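Local coordinates for protein glycoside hydrolase YxiA (Bacillus licheniformis, PDB 3LV4) that probably hydrolyses glycosidic bonds in the breakdown of L-arabinan, as a calcium-binding member of glycoside hydrolase family 43, at residues A[191-196]-A[252-257]. Numbering follows the deposited sequence.
Sequences KLIGGN and IDVRGK
Asn196 reaches across to the backbone of Gly256, where its ND2 donates a 2.9 Å hydrogen bond to Gly256 O that is close to straight (165° at the hydrogen). The acceptor lies in the plane of the amide, although the donor sits tilted from the carbonyl plane, and the amide stands 75° from the guanidinium of Arg255, whose edge faces ND2. At the other end, CD1 of Ile252 lies against CB, CG and CE of Lys191, each about 3.9 Å away, the two chains crossing at about a right angle. Between these ends Gly194 N donates to Val254 O at 2.9 Å, and CG1 of Ile193 packs beside CB of Val254. The contact ties the exit of strand 190-193, the last strand of a four-stranded antiparallel blade in the five-bladed beta-propeller of this family, to the long loop between strand 230-236 of the next blade and helix 264-267. An alanine here, at Asn196, would probably leave Gly256 O without its amide donor and open a gap beside CD of Arg255. Gly194 O gathers two donors: Lys191 NZ, from the same segment, at 2.9 Å, its chain bent at chi3 (75°), and a water that also donates to Ile252 O and accepts from Arg255 NH1. Further out, Ser198 OG hydrogen-bonds to both Gly195 O and Gly256 N, and Ile267 and Tyr270 pack on Val254.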
ATOM      1  N   LYS A 191      11.363  -0.279 -15.902  1.00  9.91           N
ATOM      2  CA  LYS A 191       9.945  -0.514 -15.647  1.00  9.03           C
ATOM      3  C   LYS A 191       9.738  -1.834 -14.897  1.00 10.46           C
ATOM      4  O   LYS A 191      10.403  -2.828 -15.190  1.00 10.83           O
ATOM      5  CB  LYS A 191       9.136  -0.498 -16.953  1.00 11.78           C
ATOM      6  CG  LYS A 191       7.624  -0.566 -16.721  1.00 13.10           C
ATOM      7  CD  LYS A 191       6.810  -0.236 -17.968  1.00 15.84           C
ATOM      8  CE  LYS A 191       6.817  -1.380 -18.973  1.00 17.53           C
ATOM      9  NZ  LYS A 191       5.854  -1.158 -20.099  1.00 19.39           N
ATOM     10  N   LEU A 192       8.830  -1.823 -13.920  1.00  9.42           N
ATOM     11  CA  LEU A 192       8.451  -3.020 -13.169  1.00  9.51           C
ATOM     12  C   LEU A 192       7.076  -3.558 -13.574  1.00  9.48           C
ATOM     13  O   LEU A 192       6.815  -4.765 -13.472  1.00  9.12           O
ATOM     14  CB  LEU A 192       8.448  -2.716 -11.664  1.00  9.18           C
ATOM     15  CG  LEU A 192       9.788  -2.287 -11.057  1.00  8.33           C
ATOM     16  CD1 LEU A 192       9.649  -2.111  -9.546  1.00  8.86           C
ATOM     17  CD2 LEU A 192      10.893  -3.295 -11.404  1.00  9.39           C
ATOM     18  N   ILE A 193       6.201  -2.657 -14.018  1.00  8.71           N
ATOM     19  CA  ILE A 193       4.829  -3.002 -14.388  1.00  7.79           C
ATOM     20  C   ILE A 193       4.158  -1.796 -15.049  1.00  9.48           C
ATOM     21  O   ILE A 193       4.552  -0.657 -14.812  1.00 11.28           O
ATOM     22  CB  ILE A 193       4.011  -3.462 -13.150  1.00  8.26           C
ATOM     23  CG1 ILE A 193       2.588  -3.873 -13.540  1.00  9.03           C
ATOM     24  CG2 ILE A 193       3.970  -2.376 -12.079  1.00  8.94           C
ATOM     25  CD1 ILE A 193       1.826  -4.544 -12.412  1.00  9.18           C
ATOM     26  N   GLY A 194       3.171  -2.049 -15.906  1.00 10.10           N
ATOM     27  CA  GLY A 194       2.327  -0.991 -16.420  1.00 10.80           C
ATOM     28  C   GLY A 194       2.609  -0.547 -17.844  1.00  8.68           C
ATOM     29  O   GLY A 194       3.396  -1.159 -18.570  1.00  9.88           O
ATOM     30  N   GLY A 195       1.958   0.541 -18.233  1.00 10.07           N
ATOM     31  CA  GLY A 195       2.033   1.046 -19.589  1.00 10.96           C
ATOM     32  C   GLY A 195       0.631   1.352 -20.069  1.00  9.59           C
ATOM     33  O   GLY A 195      -0.335   0.816 -19.536  1.00  9.51           O
ATOM     34  N   ASN A 196       0.518   2.228 -21.060  1.00  8.43           N
ATOM     35  CA  ASN A 196      -0.769   2.517 -21.684  1.00  9.38           C
ATOM     36  C   ASN A 196      -1.841   2.991 -20.705  1.00  9.83           C
ATOM     37  O   ASN A 196      -3.004   2.621 -20.828  1.00 10.68           O
ATOM     38  CB  ASN A 196      -1.268   1.292 -22.458  1.00 11.06           C
ATOM     39  CG  ASN A 196      -0.340   0.908 -23.591  1.00 12.36           C
ATOM     40  OD1 ASN A 196       0.338   1.769 -24.167  1.00 13.16           O
ATOM     41  ND2 ASN A 196      -0.294  -0.384 -23.917  1.00 11.26           N
ATOM     42  N   ILE A 252       5.979  -7.281 -15.327  1.00  9.17           N
ATOM     43  CA  ILE A 252       6.493  -6.397 -16.367  1.00  9.48           C
ATOM     44  C   ILE A 252       5.593  -6.379 -17.608  1.00  9.12           C
ATOM     45  O   ILE A 252       5.584  -5.400 -18.370  1.00 12.58           O
ATOM     46  CB  ILE A 252       7.954  -6.768 -16.758  1.00 11.45           C
ATOM     47  CG1 ILE A 252       8.540  -5.726 -17.713  1.00 16.21           C
ATOM     48  CG2 ILE A 252       8.019  -8.166 -17.376  1.00 13.24           C
ATOM     49  CD1 ILE A 252       8.551  -4.350 -17.137  1.00 17.79           C
ATOM     50  N   ASP A 253       4.839  -7.460 -17.804  1.00  9.66           N
ATOM     51  CA  ASP A 253       3.981  -7.605 -18.988  1.00  9.49           C
ATOM     52  C   ASP A 253       2.542  -7.129 -18.795  1.00 11.41           C
ATOM     53  O   ASP A 253       1.744  -7.157 -19.736  1.00 14.14           O
ATOM     54  CB  ASP A 253       3.964  -9.054 -19.454  1.00 12.72           C
ATOM     55  CG  ASP A 253       5.327  -9.538 -19.883  1.00 19.97           C
ATOM     56  OD1 ASP A 253       6.039  -8.787 -20.583  1.00 21.31           O
ATOM     57  OD2 ASP A 253       5.691 -10.668 -19.509  1.00 23.71           O
ATOM     58  N   VAL A 254       2.223  -6.689 -17.583  1.00 11.29           N
ATOM     59  CA  VAL A 254       0.868  -6.256 -17.236  1.00 10.51           C
ATOM     60  C   VAL A 254       0.650  -4.793 -17.611  1.00  9.27           C
ATOM     61  O   VAL A 254       1.361  -3.916 -17.130  1.00  9.34           O
ATOM     62  CB  VAL A 254       0.630  -6.404 -15.726  1.00 10.86           C
ATOM     63  CG1 VAL A 254      -0.778  -5.927 -15.335  1.00 10.51           C
ATOM     64  CG2 VAL A 254       0.863  -7.850 -15.288  1.00 12.32           C
ATOM     65  N   ARG A 255      -0.332  -4.537 -18.470  1.00  8.94           N
ATOM     66  CA  ARG A 255      -0.670  -3.182 -18.879  1.00 10.41           C
ATOM     67  C   ARG A 255      -1.976  -3.180 -19.660  1.00 10.19           C
ATOM     68  O   ARG A 255      -2.406  -4.215 -20.173  1.00 10.09           O
ATOM     69  CB  ARG A 255       0.436  -2.590 -19.751  1.00 12.54           C
ATOM     70  CG  ARG A 255       0.668  -3.350 -21.059  1.00 12.00           C
ATOM     71  CD  ARG A 255       1.674  -2.618 -21.918  1.00 15.84           C
ATOM     72  NE  ARG A 255       1.951  -3.305 -23.177  1.00 17.90           N
ATOM     73  CZ  ARG A 255       2.879  -4.244 -23.322  1.00 24.11           C
ATOM     74  NH1 ARG A 255       3.612  -4.628 -22.279  1.00 25.31           N
ATOM     75  NH2 ARG A 255       3.071  -4.806 -24.507  1.00 24.92           N
ATOM     76  N   GLY A 256      -2.597  -2.010 -19.755  1.00 10.23           N
ATOM     77  CA  GLY A 256      -3.764  -1.832 -20.596  1.00 11.90           C
ATOM     78  C   GLY A 256      -3.433  -2.015 -22.063  1.00 11.11           C
ATOM     79  O   GLY A 256      -2.275  -1.934 -22.464  1.00 13.23           O
ATOM     80  N   LYS A 257      -4.463  -2.266 -22.861  1.00 11.46           N
ATOM     81  CA  LYS A 257      -4.317  -2.481 -24.295  1.00 14.08           C
ATOM     82  C   LYS A 257      -3.781  -1.237 -24.984  1.00 13.03           C
ATOM     83  O   LYS A 257      -4.121  -0.116 -24.604  1.00 13.50           O
ATOM     84  CB  LYS A 257      -5.686  -2.820 -24.885  1.00 19.34           C
ATOM     85  CG  LYS A 257      -5.741  -4.073 -25.727  1.00 30.85           C
ATOM     86  CD  LYS A 257      -5.620  -5.330 -24.882  1.00 37.01           C
ATOM     87  CE  LYS A 257      -5.721  -6.586 -25.761  1.00 38.82           C
ATOM     88  NZ  LYS A 257      -5.524  -7.858 -25.000  1.00 38.07           N
TER
HETATM   89  O   HOH W   1       3.929  -3.734 -19.564  1.00 17.19           O